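Local coordinates for protein Lic11098 (Leptospira interrogans serogroup Icterohaemorrhagiae serovar copenhageni, PDB 4U08) that is of unknown function but folds as a leucine-rich-repeat solenoid and is considered a candidate virulence factor of this human pathogen, at residues 54-59 with 75-80; 307-312 with 328-333; 342-347 with 365-370. One frame throughout, in Å; residues are numbered along the deposited sequence.

Contact 1 (54-59 with 75-80); sequences QLIALP and KNQLMA
N76 points into the facing segment and runs alongside L55, the two side chains heading the same way. Its CB lies 3.7 Å from L55 O. With CG anti to the carbonyl carbon (chi1 -83°), the amide is carried past the L55 backbone, CG packing near L55 CB. At the tip the two halves of the amide do different work. OD1 accepts from L55 N at 3.0 Å, on a lone pair in the carbonyl plane (N-H...O 156°), while ND2 turns back to L50 O, with a weaker bond to L73 O. The buried amide is thus used at both ends. This is the conserved asparagine of the leucine-rich repeat, bonding to the backbone of the preceding turn; one repeat on, N99 OD1 accepts from L78 N in the same way. Main-chain bonds continue the pairing: Q77 N donates to L55 O at 2.9 Å, and M79 N reaches I56 O at 2.9 Å, nearly straight at 170° but from above the carbonyl plane. Between them, I56 CA makes a CH...O contact with Q77 O. L78 sends CD2 across to L55 CB, 3.8 Å away, and to A57 N at 3.6 Å, with L58 CG a little farther off. Q77 instead crosses I56 obliquely on the more exposed side, where selenomethionine M79 rests CB and CG against I56 O before its chain bends away.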
ATOM      1  N   GLN A  54     -21.505   4.297  21.704  1.00 65.64           N
ATOM      2  CA  GLN A  54     -21.822   5.711  21.469  1.00 65.26           C
ATOM      3  C   GLN A  54     -21.128   6.659  22.460  1.00 68.84           C
ATOM      4  O   GLN A  54     -21.663   7.731  22.763  1.00 68.84           O
ATOM      5  CB  GLN A  54     -23.345   5.945  21.418  1.00 66.55           C
ATOM      6  CG  GLN A  54     -24.023   5.367  20.181  1.00 83.28           C
ATOM      7  CD  GLN A  54     -24.564   3.976  20.425  1.00103.08           C
ATOM      8  OE1 GLN A  54     -25.518   3.784  21.189  1.00102.43           O
ATOM      9  NE2 GLN A  54     -23.996   2.981  19.747  1.00 86.61           N
ATOM     10  N   LEU A  55     -19.913   6.285  22.922  1.00 64.81           N
ATOM     11  CA  LEU A  55     -19.120   7.084  23.865  1.00 64.46           C
ATOM     12  C   LEU A  55     -18.679   8.413  23.259  1.00 68.25           C
ATOM     13  O   LEU A  55     -18.178   8.441  22.135  1.00 68.49           O
ATOM     14  CB  LEU A  55     -17.892   6.307  24.387  1.00 64.33           C
ATOM     15  CG  LEU A  55     -18.138   4.975  25.100  1.00 69.02           C
ATOM     16  CD1 LEU A  55     -16.824   4.296  25.444  1.00 69.40           C
ATOM     17  CD2 LEU A  55     -18.930   5.169  26.364  1.00 71.75           C
ATOM     18  N   ILE A  56     -18.901   9.509  23.991  1.00 63.53           N
ATOM     19  CA  ILE A  56     -18.514  10.851  23.568  1.00 62.80           C
ATOM     20  C   ILE A  56     -17.260  11.296  24.319  1.00 64.61           C
ATOM     21  O   ILE A  56     -16.510  12.133  23.820  1.00 64.11           O
ATOM     22  CB  ILE A  56     -19.678  11.881  23.657  1.00 66.27           C
ATOM     23  CG1 ILE A  56     -20.274  11.967  25.086  1.00 67.37           C
ATOM     24  CG2 ILE A  56     -20.748  11.600  22.587  1.00 66.43           C
ATOM     25  CD1 ILE A  56     -21.078  13.269  25.399  1.00 79.35           C
ATOM     26  N   ALA A  57     -17.024  10.701  25.505  1.00 60.28           N
ATOM     27  CA  ALA A  57     -15.885  10.982  26.376  1.00 60.08           C
ATOM     28  C   ALA A  57     -15.575   9.774  27.258  1.00 64.18           C
ATOM     29  O   ALA A  57     -16.316   8.790  27.232  1.00 63.42           O
ATOM     30  CB  ALA A  57     -16.191  12.199  27.242  1.00 61.15           C
ATOM     31  N   LEU A  58     -14.477   9.840  28.030  1.00 61.66           N
ATOM     32  CA  LEU A  58     -14.077   8.781  28.957  1.00 62.42           C
ATOM     33  C   LEU A  58     -13.916   9.345  30.365  1.00 69.82           C
ATOM     34  O   LEU A  58     -13.419  10.469  30.500  1.00 70.05           O
ATOM     35  CB  LEU A  58     -12.734   8.158  28.557  1.00 62.47           C
ATOM     36  CG  LEU A  58     -12.647   7.358  27.260  1.00 66.73           C
ATOM     37  CD1 LEU A  58     -11.193   7.121  26.913  1.00 66.72           C
ATOM     38  CD2 LEU A  58     -13.400   6.031  27.359  1.00 67.70           C
ATOM     39  N   PRO A  59     -14.252   8.577  31.432  1.00 68.33           N
ATOM     40  CA  PRO A  59     -14.024   9.095  32.793  1.00 68.30           C
ATOM     41  C   PRO A  59     -12.528   9.194  33.109  1.00 71.08           C
ATOM     42  O   PRO A  59     -11.725   8.455  32.535  1.00 69.76           O
ATOM     43  CB  PRO A  59     -14.719   8.064  33.683  1.00 70.12           C
ATOM     44  CG  PRO A  59     -14.656   6.787  32.892  1.00 74.56           C
ATOM     45  CD  PRO A  59     -14.838   7.216  31.462  1.00 69.93           C
ATOM     46  N   LYS A  75     -14.823   3.093  16.613  1.00 55.07           N
ATOM     47  CA  LYS A  75     -16.215   3.266  16.211  1.00 56.28           C
ATOM     48  C   LYS A  75     -17.117   3.752  17.367  1.00 61.43           C
ATOM     49  O   LYS A  75     -18.096   3.106  17.736  1.00 59.74           O
ATOM     50  CB  LYS A  75     -16.751   1.985  15.523  1.00 59.09           C
ATOM     51  CG  LYS A  75     -15.947   1.574  14.286  1.00 74.53           C
ATOM     52  CD  LYS A  75     -16.413   0.248  13.697  1.00 84.32           C
ATOM     53  CE  LYS A  75     -15.432  -0.867  13.964  1.00101.38           C
ATOM     54  NZ  LYS A  75     -15.942  -2.184  13.499  1.00115.62           N
ATOM     55  N   ASN A  76     -16.748   4.890  17.949  1.00 58.55           N
ATOM     56  CA  ASN A  76     -17.529   5.583  18.964  1.00 58.12           C
ATOM     57  C   ASN A  76     -17.676   7.001  18.429  1.00 63.82           C
ATOM     58  O   ASN A  76     -17.504   7.214  17.223  1.00 63.28           O
ATOM     59  CB  ASN A  76     -16.832   5.556  20.325  1.00 55.76           C
ATOM     60  CG  ASN A  76     -17.083   4.298  21.071  1.00 71.74           C
ATOM     61  OD1 ASN A  76     -18.105   4.147  21.719  1.00 67.37           O
ATOM     62  ND2 ASN A  76     -16.171   3.357  20.962  1.00 63.75           N
ATOM     63  N   GLN A  77     -17.984   7.970  19.309  1.00 62.17           N
ATOM     64  CA  GLN A  77     -18.135   9.370  18.920  1.00 62.56           C
ATOM     65  C   GLN A  77     -17.245  10.234  19.834  1.00 66.47           C
ATOM     66  O   GLN A  77     -17.621  11.370  20.155  1.00 66.53           O
ATOM     67  CB  GLN A  77     -19.620   9.785  19.023  1.00 64.16           C
ATOM     68  CG  GLN A  77     -20.566   9.078  18.048  1.00 81.74           C
ATOM     69  CD  GLN A  77     -22.026   9.177  18.446  1.00108.96           C
ATOM     70  OE1 GLN A  77     -22.383   9.385  19.615  1.00106.50           O
ATOM     71  NE2 GLN A  77     -22.913   8.987  17.480  1.00103.29           N
ATOM     72  N   LEU A  78     -16.058   9.691  20.247  1.00 62.01           N
ATOM     73  CA  LEU A  78     -15.147  10.363  21.183  1.00 61.45           C
ATOM     74  C   LEU A  78     -14.706  11.718  20.680  1.00 65.13           C
ATOM     75  O   LEU A  78     -14.184  11.820  19.572  1.00 64.00           O
ATOM     76  CB  LEU A  78     -13.932   9.508  21.558  1.00 61.33           C
ATOM     77  CG  LEU A  78     -14.186   8.212  22.314  1.00 66.27           C
ATOM     78  CD1 LEU A  78     -12.897   7.452  22.488  1.00 66.19           C
ATOM     79  CD2 LEU A  78     -14.805   8.467  23.680  1.00 69.13           C
HETATM   80  N   MSE A  79     -14.980  12.762  21.477  1.00 61.83           N
HETATM   81  CA  MSE A  79     -14.670  14.148  21.141  1.00 61.15           C
HETATM   82  C   MSE A  79     -13.319  14.573  21.704  1.00 60.96           C
HETATM   83  O   MSE A  79     -12.703  15.491  21.168  1.00 61.27           O
HETATM   84  CB  MSE A  79     -15.784  15.086  21.634  1.00 63.94           C
HETATM   85  CG  MSE A  79     -17.169  14.681  21.163  1.00 68.63           C
HETATM   86 SE   MSE A  79     -18.196  16.097  20.711  1.00 73.85          SE
HETATM   87  CE  MSE A  79     -17.253  16.773  19.368  1.00 70.72           C
ATOM     88  N   ALA A  80     -12.856  13.904  22.774  1.00 54.99           N
ATOM     89  CA  ALA A  80     -11.593  14.200  23.456  1.00 53.97           C
ATOM     90  C   ALA A  80     -11.145  13.029  24.306  1.00 55.65           C
ATOM     91  O   ALA A  80     -11.966  12.186  24.655  1.00 56.21           O
ATOM     92  CB  ALA A  80     -11.748  15.441  24.336  1.00 54.65           C
TER

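Contact 2 (307-312 with 328-333); sequences QLNFLP and HNQLNA. With ZN (zinc ion), chain C.
Q307-P312 and H328-A333 are equivalent loops of two successive leucine-rich repeats, and most of their side chains share the same first torsion, with CG anti to the carbonyl carbon. N329 is so placed, lying beside L308 and pointing the same way. Its OD1, whose position is less certain, accepts from L308 N at 3.1 Å, while ND2 is held by L303 O and L326 O, so the buried amide bonds to backbone on both sides. Q330 breaks the pattern: CG sits in the crowded position between backbone N and carbonyl carbon (chi1 39°), which sets it 3.4 Å from L308 O, the same oxygen that takes a hydrogen bond from Q330 N at 2.9 Å. A weak bond from N332 N to N309 O follows. L331 and L311 cross at about a right angle, L331 CD2 meeting L311 CG at 4.0 Å. The F310 ring reaches back over N332, whose amide lies over one face near the rim, the planes 48° apart; F310 CE1 comes 4.1 Å from N332 CB. Water 1, at the edge of that ring, bridges from L311 N to A333 O. H328 departs too, with CG anti to its backbone N (chi1 -154°), swinging outward so that NE2 binds the zinc at 2.0 Å, along with water 2; its ring also meets Y351. The two segments lie in the loops that follow strands 300-302 and 323-325, and backbone bonds from Q307 to L285 and from L331 to Q353 join them to the turns before and after.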
ATOM      1  N   GLN A 307       0.400   3.392 -26.463  1.00 31.12           N
ATOM      2  CA  GLN A 307       0.429   3.759 -27.863  1.00 30.73           C
ATOM      3  C   GLN A 307       1.529   2.986 -28.554  1.00 33.30           C
ATOM      4  O   GLN A 307       2.141   3.498 -29.485  1.00 33.73           O
ATOM      5  CB  GLN A 307       0.657   5.281 -27.977  1.00 32.79           C
ATOM      6  CG  GLN A 307      -0.535   6.143 -27.532  1.00 50.80           C
ATOM      7  CD  GLN A 307      -0.173   7.611 -27.346  1.00 75.06           C
ATOM      8  OE1 GLN A 307       0.733   8.170 -27.998  1.00 61.21           O
ATOM      9  NE2 GLN A 307      -0.893   8.283 -26.454  1.00 75.47           N
ATOM     10  N   LEU A 308       1.828   1.755 -28.082  1.00 28.89           N
ATOM     11  CA  LEU A 308       2.890   0.953 -28.707  1.00 30.39           C
ATOM     12  C   LEU A 308       2.580   0.556 -30.145  1.00 32.98           C
ATOM     13  O   LEU A 308       1.484   0.081 -30.424  1.00 31.66           O
ATOM     14  CB  LEU A 308       3.156  -0.312 -27.890  1.00 30.64           C
ATOM     15  CG  LEU A 308       3.705  -0.104 -26.489  1.00 34.67           C
ATOM     16  CD1 LEU A 308       3.587  -1.401 -25.688  1.00 35.28           C
ATOM     17  CD2 LEU A 308       5.156   0.390 -26.540  1.00 35.67           C
ATOM     18  N   ASN A 309       3.544   0.738 -31.054  1.00 30.85           N
ATOM     19  CA  ASN A 309       3.377   0.349 -32.459  1.00 30.74           C
ATOM     20  C   ASN A 309       4.023  -0.961 -32.660  1.00 31.30           C
ATOM     21  O   ASN A 309       3.550  -1.759 -33.460  1.00 31.63           O
ATOM     22  CB  ASN A 309       4.019   1.381 -33.412  1.00 35.46           C
ATOM     23  CG  ASN A 309       3.116   2.556 -33.657  1.00 50.98           C
ATOM     24  OD1 ASN A 309       1.936   2.398 -33.977  1.00 40.52           O
ATOM     25  ND2 ASN A 309       3.646   3.752 -33.482  1.00 46.63           N
ATOM     26  N   PHE A 310       5.093  -1.214 -31.891  1.00 27.49           N
ATOM     27  CA  PHE A 310       5.864  -2.440 -31.975  1.00 27.67           C
ATOM     28  C   PHE A 310       6.407  -2.816 -30.604  1.00 33.43           C
ATOM     29  O   PHE A 310       6.448  -1.996 -29.678  1.00 32.58           O
ATOM     30  CB  PHE A 310       7.070  -2.294 -32.952  1.00 30.29           C
ATOM     31  CG  PHE A 310       6.704  -1.933 -34.372  1.00 33.17           C
ATOM     32  CD1 PHE A 310       6.272  -2.908 -35.266  1.00 37.04           C
ATOM     33  CD2 PHE A 310       6.787  -0.615 -34.816  1.00 37.31           C
ATOM     34  CE1 PHE A 310       5.881  -2.560 -36.574  1.00 38.01           C
ATOM     35  CE2 PHE A 310       6.433  -0.272 -36.131  1.00 38.19           C
ATOM     36  CZ  PHE A 310       5.991  -1.248 -36.997  1.00 36.37           C
ATOM     37  N   LEU A 311       6.841  -4.062 -30.510  1.00 31.17           N
ATOM     38  CA  LEU A 311       7.505  -4.643 -29.342  1.00 32.23           C
ATOM     39  C   LEU A 311       8.941  -4.993 -29.723  1.00 38.18           C
ATOM     40  O   LEU A 311       9.161  -5.512 -30.823  1.00 36.59           O
ATOM     41  CB  LEU A 311       6.796  -5.933 -28.903  1.00 32.16           C
ATOM     42  CG  LEU A 311       5.343  -5.839 -28.506  1.00 35.27           C
ATOM     43  CD1 LEU A 311       4.805  -7.214 -28.191  1.00 36.13           C
ATOM     44  CD2 LEU A 311       5.127  -4.844 -27.348  1.00 37.04           C
ATOM     45  N   PRO A 312       9.939  -4.780 -28.830  1.00 35.44           N
ATOM     46  CA  PRO A 312      11.307  -5.193 -29.180  1.00 35.01           C
ATOM     47  C   PRO A 312      11.378  -6.718 -29.283  1.00 36.15           C
ATOM     48  O   PRO A 312      10.556  -7.394 -28.663  1.00 34.77           O
ATOM     49  CB  PRO A 312      12.141  -4.647 -28.021  1.00 37.24           C
ATOM     50  CG  PRO A 312      11.179  -4.468 -26.891  1.00 40.42           C
ATOM     51  CD  PRO A 312       9.870  -4.152 -27.488  1.00 36.14           C
ATOM     52  N   HIS A 328      -5.621  -2.523 -26.779  1.00 26.39           N
ATOM     53  CA  HIS A 328      -5.804  -1.133 -27.200  1.00 25.76           C
ATOM     54  C   HIS A 328      -4.495  -0.346 -27.355  1.00 28.09           C
ATOM     55  O   HIS A 328      -4.365   0.780 -26.885  1.00 29.59           O
ATOM     56  CB  HIS A 328      -6.802  -0.416 -26.250  1.00 27.20           C
ATOM     57  CG  HIS A 328      -7.518   0.729 -26.900  1.00 31.46           C
ATOM     58  ND1 HIS A 328      -6.970   2.009 -26.933  1.00 34.05           N
ATOM     59  CD2 HIS A 328      -8.697   0.745 -27.557  1.00 33.33           C
ATOM     60  CE1 HIS A 328      -7.837   2.753 -27.607  1.00 33.63           C
ATOM     61  NE2 HIS A 328      -8.899   2.040 -27.991  1.00 33.35           N
ATOM     62  N   ASN A 329      -3.503  -0.978 -27.935  1.00 25.54           N
ATOM     63  CA  ASN A 329      -2.287  -0.278 -28.321  1.00 25.27           C
ATOM     64  C   ASN A 329      -2.492  -0.075 -29.845  1.00 34.09           C
ATOM     65  O   ASN A 329      -3.610  -0.183 -30.347  1.00 31.10           O
ATOM     66  CB  ASN A 329      -1.042  -1.118 -28.030  1.00 23.91           C
ATOM     67  CG  ASN A 329      -0.608  -0.958 -26.613  1.00 39.47           C
ATOM     68  OD1 ASN A 329      -0.039   0.053 -26.261  1.00 29.96           O
ATOM     69  ND2 ASN A 329      -0.961  -1.882 -25.753  1.00 30.89           N
ATOM     70  N   GLN A 330      -1.435   0.130 -30.588  1.00 34.73           N
ATOM     71  CA  GLN A 330      -1.639   0.223 -32.036  1.00 34.96           C
ATOM     72  C   GLN A 330      -0.668  -0.732 -32.719  1.00 35.47           C
ATOM     73  O   GLN A 330      -0.000  -0.366 -33.659  1.00 34.42           O
ATOM     74  CB  GLN A 330      -1.555   1.703 -32.503  1.00 36.78           C
ATOM     75  CG  GLN A 330      -0.490   2.536 -31.805  1.00 60.14           C
ATOM     76  CD  GLN A 330      -0.771   4.015 -31.931  1.00 77.49           C
ATOM     77  OE1 GLN A 330      -0.257   4.700 -32.828  1.00 64.84           O
ATOM     78  NE2 GLN A 330      -1.572   4.544 -31.017  1.00 74.68           N
ATOM     79  N   LEU A 331      -0.528  -1.962 -32.186  1.00 29.86           N
ATOM     80  CA  LEU A 331       0.422  -2.916 -32.734  1.00 30.08           C
ATOM     81  C   LEU A 331       0.075  -3.331 -34.147  1.00 35.53           C
ATOM     82  O   LEU A 331      -1.050  -3.740 -34.409  1.00 32.04           O
ATOM     83  CB  LEU A 331       0.564  -4.175 -31.848  1.00 30.23           C
ATOM     84  CG  LEU A 331       1.166  -3.968 -30.473  1.00 34.21           C
ATOM     85  CD1 LEU A 331       0.941  -5.228 -29.588  1.00 35.48           C
ATOM     86  CD2 LEU A 331       2.654  -3.659 -30.593  1.00 35.41           C
ATOM     87  N   ASN A 332       1.068  -3.270 -35.037  1.00 35.29           N
ATOM     88  CA  ASN A 332       0.973  -3.618 -36.457  1.00 36.75           C
ATOM     89  C   ASN A 332       1.417  -5.051 -36.649  1.00 39.53           C
ATOM     90  O   ASN A 332       0.968  -5.723 -37.562  1.00 40.18           O
ATOM     91  CB  ASN A 332       1.888  -2.638 -37.281  1.00 39.49           C
ATOM     92  CG  ASN A 332       1.607  -1.186 -36.948  1.00 70.85           C
ATOM     93  OD1 ASN A 332       2.327  -0.551 -36.176  1.00 66.95           O
ATOM     94  ND2 ASN A 332       0.473  -0.668 -37.404  1.00 69.73           N
ATOM     95  N   ALA A 333       2.321  -5.522 -35.794  1.00 35.54           N
ATOM     96  CA  ALA A 333       2.844  -6.898 -35.863  1.00 35.67           C
ATOM     97  C   ALA A 333       3.394  -7.332 -34.506  1.00 35.74           C
ATOM     98  O   ALA A 333       3.661  -6.497 -33.654  1.00 33.75           O
ATOM     99  CB  ALA A 333       3.957  -6.988 -36.915  1.00 36.91           C
TER
HETATM  100 ZN    ZN C 501     -10.485   2.721 -28.958  1.00 36.42          ZN
HETATM  101  O   HOH W   1       6.215  -5.801 -32.708  1.00 33.22           O
HETATM  102  O   HOH W   2     -10.839   3.975 -27.488  1.00 46.20           O

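Contact 3 (342-347 with 365-370)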
ATOM      1  N   GLN A 342       7.470 -19.603 -23.311  1.00 30.42           N
ATOM      2  CA  GLN A 342       6.946 -20.949 -22.991  1.00 30.22           C
ATOM      3  C   GLN A 342       6.022 -21.037 -21.768  1.00 36.30           C
ATOM      4  O   GLN A 342       5.233 -21.970 -21.682  1.00 37.66           O
ATOM      5  CB  GLN A 342       8.093 -21.975 -22.878  1.00 31.89           C
ATOM      6  CG  GLN A 342       8.723 -22.318 -24.247  1.00 46.64           C
ATOM      7  CD  GLN A 342       7.687 -22.771 -25.262  1.00 68.65           C
ATOM      8  OE1 GLN A 342       7.041 -23.817 -25.105  1.00 65.97           O
ATOM      9  NE2 GLN A 342       7.454 -21.954 -26.289  1.00 52.25           N
ATOM     10  N   LYS A 343       6.088 -20.067 -20.849  1.00 32.72           N
ATOM     11  CA  LYS A 343       5.235 -20.054 -19.665  1.00 30.94           C
ATOM     12  C   LYS A 343       3.991 -19.191 -19.830  1.00 32.23           C
ATOM     13  O   LYS A 343       3.169 -19.126 -18.921  1.00 27.19           O
ATOM     14  CB  LYS A 343       6.047 -19.667 -18.419  1.00 33.08           C
ATOM     15  CG  LYS A 343       7.033 -20.777 -18.014  1.00 35.32           C
ATOM     16  CD  LYS A 343       7.703 -20.482 -16.668  1.00 42.16           C
ATOM     17  CE  LYS A 343       8.822 -21.452 -16.378  1.00 53.72           C
ATOM     18  NZ  LYS A 343       9.397 -21.248 -15.018  1.00 68.51           N
ATOM     19  N   LEU A 344       3.811 -18.549 -21.024  1.00 28.79           N
ATOM     20  CA  LEU A 344       2.691 -17.654 -21.237  1.00 27.74           C
ATOM     21  C   LEU A 344       1.357 -18.376 -21.216  1.00 31.58           C
ATOM     22  O   LEU A 344       1.182 -19.360 -21.943  1.00 31.08           O
ATOM     23  CB  LEU A 344       2.895 -16.831 -22.540  1.00 28.24           C
ATOM     24  CG  LEU A 344       2.068 -15.565 -22.694  1.00 29.62           C
ATOM     25  CD1 LEU A 344       2.550 -14.486 -21.709  1.00 29.89           C
ATOM     26  CD2 LEU A 344       2.194 -15.023 -24.113  1.00 27.18           C
ATOM     27  N   GLN A 345       0.424 -17.894 -20.397  1.00 26.03           N
ATOM     28  CA  GLN A 345      -0.915 -18.495 -20.272  1.00 27.40           C
ATOM     29  C   GLN A 345      -2.021 -17.616 -20.807  1.00 30.17           C
ATOM     30  O   GLN A 345      -3.059 -18.116 -21.251  1.00 30.01           O
ATOM     31  CB  GLN A 345      -1.196 -18.878 -18.801  1.00 28.64           C
ATOM     32  CG  GLN A 345      -0.300 -20.025 -18.325  1.00 35.77           C
ATOM     33  CD  GLN A 345      -0.571 -20.464 -16.908  1.00 57.52           C
ATOM     34  OE1 GLN A 345       0.350 -20.675 -16.131  1.00 59.85           O
ATOM     35  NE2 GLN A 345      -1.830 -20.650 -16.550  1.00 52.91           N
ATOM     36  N   THR A 346      -1.841 -16.305 -20.712  1.00 26.37           N
ATOM     37  CA  THR A 346      -2.829 -15.339 -21.169  1.00 26.37           C
ATOM     38  C   THR A 346      -2.146 -14.281 -22.040  1.00 28.77           C
ATOM     39  O   THR A 346      -1.154 -13.689 -21.621  1.00 26.33           O
ATOM     40  CB  THR A 346      -3.581 -14.690 -19.988  1.00 39.01           C
ATOM     41  OG1 THR A 346      -4.058 -15.722 -19.133  1.00 47.36           O
ATOM     42  CG2 THR A 346      -4.784 -13.876 -20.447  1.00 40.19           C
ATOM     43  N   LEU A 347      -2.717 -14.028 -23.228  1.00 25.51           N
ATOM     44  CA  LEU A 347      -2.184 -13.012 -24.154  1.00 25.02           C
ATOM     45  C   LEU A 347      -3.350 -12.207 -24.684  1.00 26.03           C
ATOM     46  O   LEU A 347      -4.242 -12.743 -25.347  1.00 26.23           O
ATOM     47  CB  LEU A 347      -1.364 -13.659 -25.281  1.00 24.50           C
ATOM     48  CG  LEU A 347      -0.782 -12.700 -26.370  1.00 26.81           C
ATOM     49  CD1 LEU A 347       0.066 -11.570 -25.741  1.00 23.33           C
ATOM     50  CD2 LEU A 347       0.071 -13.475 -27.381  1.00 30.26           C
ATOM     51  N   LYS A 365       2.558 -23.618 -26.336  1.00 39.46           N
ATOM     52  CA  LYS A 365       1.861 -24.839 -25.891  1.00 39.94           C
ATOM     53  C   LYS A 365       1.089 -24.670 -24.576  1.00 41.57           C
ATOM     54  O   LYS A 365       0.062 -25.323 -24.364  1.00 42.67           O
ATOM     55  CB  LYS A 365       2.846 -26.027 -25.817  1.00 44.10           C
ATOM     56  CG  LYS A 365       3.558 -26.350 -27.140  1.00 67.23           C
ATOM     57  CD  LYS A 365       2.785 -27.349 -28.023  1.00 84.21           C
ATOM     58  CE  LYS A 365       3.567 -27.740 -29.253  1.00100.48           C
ATOM     59  NZ  LYS A 365       2.888 -28.820 -30.008  1.00113.70           N
ATOM     60  N   ASN A 366       1.542 -23.752 -23.726  1.00 35.08           N
ATOM     61  CA  ASN A 366       0.882 -23.479 -22.452  1.00 34.17           C
ATOM     62  C   ASN A 366      -0.190 -22.371 -22.510  1.00 33.36           C
ATOM     63  O   ASN A 366      -0.886 -22.131 -21.517  1.00 30.62           O
ATOM     64  CB  ASN A 366       1.935 -23.184 -21.375  1.00 34.56           C
ATOM     65  CG  ASN A 366       2.801 -24.367 -21.047  1.00 48.98           C
ATOM     66  OD1 ASN A 366       4.002 -24.237 -20.764  1.00 46.90           O
ATOM     67  ND2 ASN A 366       2.237 -25.554 -21.176  1.00 41.57           N
ATOM     68  N   LEU A 367      -0.358 -21.713 -23.675  1.00 28.35           N
ATOM     69  CA  LEU A 367      -1.344 -20.641 -23.796  1.00 27.21           C
ATOM     70  C   LEU A 367      -2.755 -21.168 -23.593  1.00 32.62           C
ATOM     71  O   LEU A 367      -3.130 -22.182 -24.175  1.00 32.68           O
ATOM     72  CB  LEU A 367      -1.189 -19.903 -25.147  1.00 26.94           C
ATOM     73  CG  LEU A 367      -1.707 -18.469 -25.216  1.00 29.25           C
ATOM     74  CD1 LEU A 367      -0.843 -17.509 -24.300  1.00 27.80           C
ATOM     75  CD2 LEU A 367      -1.649 -17.965 -26.666  1.00 27.09           C
ATOM     76  N   LYS A 368      -3.505 -20.534 -22.687  1.00 29.07           N
ATOM     77  CA  LYS A 368      -4.860 -20.939 -22.320  1.00 28.67           C
ATOM     78  C   LYS A 368      -5.885 -19.996 -22.896  1.00 31.07           C
ATOM     79  O   LYS A 368      -6.978 -20.407 -23.281  1.00 29.77           O
ATOM     80  CB  LYS A 368      -5.011 -21.038 -20.780  1.00 31.54           C
ATOM     81  CG  LYS A 368      -4.115 -22.089 -20.115  1.00 47.42           C
ATOM     82  CD  LYS A 368      -4.131 -21.916 -18.582  1.00 61.95           C
ATOM     83  CE  LYS A 368      -4.214 -23.213 -17.782  1.00 64.07           C
ATOM     84  NZ  LYS A 368      -2.965 -23.526 -17.025  1.00 48.98           N
ATOM     85  N   LYS A 369      -5.554 -18.703 -22.926  1.00 29.91           N
ATOM     86  CA  LYS A 369      -6.461 -17.686 -23.429  1.00 29.20           C
ATOM     87  C   LYS A 369      -5.746 -16.705 -24.366  1.00 31.64           C
ATOM     88  O   LYS A 369      -4.695 -16.146 -24.029  1.00 27.69           O
ATOM     89  CB  LYS A 369      -7.134 -16.946 -22.263  1.00 32.27           C
ATOM     90  CG  LYS A 369      -8.234 -17.732 -21.559  1.00 41.29           C
ATOM     91  CD  LYS A 369      -8.601 -17.085 -20.226  1.00 51.94           C
ATOM     92  CE  LYS A 369      -9.678 -17.838 -19.479  1.00 70.08           C
ATOM     93  NZ  LYS A 369     -11.038 -17.513 -19.989  1.00 87.61           N
ATOM     94  N   LEU A 370      -6.344 -16.495 -25.545  1.00 29.20           N
ATOM     95  CA  LEU A 370      -5.835 -15.574 -26.561  1.00 27.49           C
ATOM     96  C   LEU A 370      -6.977 -14.675 -27.013  1.00 29.51           C
ATOM     97  O   LEU A 370      -7.997 -15.164 -27.499  1.00 29.87           O
ATOM     98  CB  LEU A 370      -5.177 -16.354 -27.713  1.00 26.77           C
ATOM     99  CG  LEU A 370      -4.586 -15.537 -28.883  1.00 29.14           C
ATOM    100  CD1 LEU A 370      -3.485 -14.544 -28.396  1.00 26.78           C
ATOM    101  CD2 LEU A 370      -4.002 -16.464 -29.927  1.00 31.53           C
TER
HETATM  102  O   HOH W   3       2.958 -20.740 -23.822  1.00 26.21           O
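Q345 O is gripped by two backbone N-H groups, K368 N at 2.8 Å and K369 N at 3.1 Å. K369 N comes in nearly along the C=O axis, whereas K368 N lies above the carbonyl plane, so the one oxygen is shared by two different approaches. It marks the entry to a parallel strand pair of the leucine-rich-repeat solenoid, in which strand 346-348 of one repeat lies beside strand 369-371 of the next. The register pairs T346 with K369 and L347 with L370. L347 N donates to K369 O at 3.0 Å, again nearly along the C=O axis, and T346 CA adds a CH...O contact to the same oxygen. T346 and K369 share one face of the pair, and K369 NZ goes on to Y395 OH. L347 and L370 occupy the other face, which is buried. Four leucines here, L344, L347, L367 and L370, have CG anti to the backbone N, so that each chain runs alongside its counterpart: L344 with L367 and L347 with L370. L367 is the wedge among them, since its CD1 touches L344 CG at 3.9 Å and L347 CB at 4.0 Å; L344 and L347 also pack against L324 of the preceding strand. Ahead of the strands, where the segments are still loop, a water joins the two backbones. Water 3 lies 2.9 Å from L344 O, to which it probably donates, and takes a weak bond from N366 N. Farther along, L370 CD1 lies 3.8 Å from L347 CG.

Overall arrangement
From the N terminus, contact 1 comes first, closing the turn that leaves 54-59, passes strand 70-72 and returns at 75-80. Contact 2 closes the equivalent turn around strand 323-325 many repeats later, and contact 3 follows shortly after it, spanning the turn between strands 346-348 and 369-371. All are in series; none nests within or crosses another. Each ties one coil of the solenoid to its successor, contacts 1 and 2 through the loops after the strands, contact 3 at the strands' first residues and the loops leading into them. Contact 1 lies across the chain's centre from the others, 58 Å between centres from contact 2, whereas contacts 2 and 3 are 19 Å apart by the same measure.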